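Local structure of thermospermine synthase (Medicago truncatula, 6BQ6) at residues 65-69 / 80-84. The protein probably transfers an aminopropyl group from decarboxylated S-adenosylmethionine to spermidine, yielding thermospermine and methylthioadenosine in plant polyamine biosynthesis. Numbering follows the deposited sequence.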
# COMPACT_ATOMS: atom_id res chain seq x y z
N LYS B 65 1.68 16.45 0.13
CA LYS B 65 1.57 17.16 1.39
C LYS B 65 2.92 17.30 2.05
O LYS B 65 3.30 18.42 2.42
CB LYS B 65 0.55 16.49 2.28
CG LYS B 65 -0.87 16.55 1.74
CD LYS B 65 -1.87 16.04 2.77
CE LYS B 65 -3.26 15.85 2.21
NZ LYS B 65 -3.99 17.16 2.21
N PRO B 66 3.69 16.19 2.21
CA PRO B 66 4.93 16.39 2.95
C PRO B 66 6.04 17.19 2.20
O PRO B 66 6.79 17.98 2.82
CB PRO B 66 5.37 14.96 3.26
CG PRO B 66 4.73 14.12 2.22
CD PRO B 66 3.41 14.78 1.94
N PHE B 67 6.12 17.05 0.89
CA PHE B 67 7.25 17.56 0.16
C PHE B 67 6.89 18.57 -0.93
O PHE B 67 7.75 18.94 -1.71
CB PHE B 67 8.05 16.40 -0.41
CG PHE B 67 8.57 15.47 0.65
CD1 PHE B 67 9.38 15.95 1.65
CD2 PHE B 67 8.20 14.12 0.69
CE1 PHE B 67 9.87 15.12 2.65
CE2 PHE B 67 8.68 13.29 1.70
CZ PHE B 67 9.52 13.80 2.67
N GLY B 68 5.65 19.04 -0.98
CA GLY B 68 5.21 19.92 -2.07
C GLY B 68 5.17 19.25 -3.43
O GLY B 68 4.96 18.01 -3.58
N LYS B 69 5.38 20.07 -4.46
CA LYS B 69 5.27 19.62 -5.80
C LYS B 69 6.42 18.68 -6.11
O LYS B 69 7.59 19.00 -5.82
CB LYS B 69 5.27 20.81 -6.75
CG LYS B 69 4.04 21.68 -6.60
CD LYS B 69 4.10 22.89 -7.55
CE LYS B 69 2.72 23.54 -7.76
NZ LYS B 69 1.72 23.30 -6.66
N ALA B 80 11.67 16.94 -5.38
CA ALA B 80 10.56 17.53 -4.65
C ALA B 80 10.83 18.96 -4.31
O ALA B 80 11.93 19.36 -3.97
CB ALA B 80 10.25 16.75 -3.40
N GLU B 81 9.76 19.71 -4.27
CA GLU B 81 9.87 21.13 -4.05
C GLU B 81 10.55 21.53 -2.74
O GLU B 81 11.32 22.50 -2.73
CB GLU B 81 8.46 21.72 -4.13
CG GLU B 81 8.34 23.21 -3.93
CD GLU B 81 6.88 23.70 -4.07
OE1 GLU B 81 5.93 22.93 -3.80
OE2 GLU B 81 6.71 24.86 -4.52
N THR B 82 10.25 20.85 -1.64
CA THR B 82 10.75 21.30 -0.37
C THR B 82 12.26 21.08 -0.24
O THR B 82 12.88 21.77 0.54
CB THR B 82 10.08 20.61 0.84
OG1 THR B 82 10.12 19.18 0.66
CG2 THR B 82 8.65 21.06 0.96
N ASP B 83 12.81 20.05 -0.89
CA ASP B 83 14.19 19.72 -0.68
C ASP B 83 15.07 19.53 -1.89
O ASP B 83 16.25 19.18 -1.71
CB ASP B 83 14.36 18.53 0.30
CG ASP B 83 13.71 17.25 -0.16
OD1 ASP B 83 13.47 17.07 -1.36
OD2 ASP B 83 13.43 16.38 0.71
N GLU B 84 14.57 19.78 -3.09
CA GLU B 84 15.45 19.68 -4.26
C GLU B 84 16.68 20.60 -4.19
O GLU B 84 17.70 20.30 -4.78
CB GLU B 84 14.69 19.85 -5.58
CG GLU B 84 14.01 21.18 -5.78
CD GLU B 84 14.86 22.29 -6.36
OE1 GLU B 84 14.28 23.37 -6.61
OE2 GLU B 84 16.08 22.16 -6.56
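Lys69 and Glu81 pair in a loop-to-loop contact, held mainly by hydrogen bonds to the backbone, in which residues 65-69, linking strands 58-64 and 70-73 in the tetramerisation-domain region of the spermidine synthase family, meet the turn that leaves strand 76-80. Glu81 N donates to Lys69 O over 2.8 Å, and the glutamate side chain returns the grip: Lys69 N gives a nearly straight bond (174°) to Glu81 OE1, met on the anti side and 33° out of the carboxylate plane. Glutamate is long enough to reach back, and its extended chain, CG anti to the backbone N (chi1 -180°), lies alongside the aliphatic part of Lys69. Gly68 suits the bend, since its phi is positive and a CB there would collide with Glu81 OE1. One residue further on, Thr82 N donates to Phe67 O at 3.1 Å from above the carbonyl plane. Thr82 CG2 packs 3.5 Å from Phe67 O, while Thr82 OG1 lies at the edge of the Phe67 ring, 3.5 Å from CD1. A glycine in place of Thr82 would probably keep the backbone bond but leave the ring edge and carbonyl of Phe67 without this cover. Ala80, with only a methyl, lets its CB approach Phe67 CB at 3.7 Å. The Phe67 ring meets Phe43 of strand 39-45 edge-to-face and Leu39 of a neighbouring subunit, while residues 80-84 lead directly into helix 84-98.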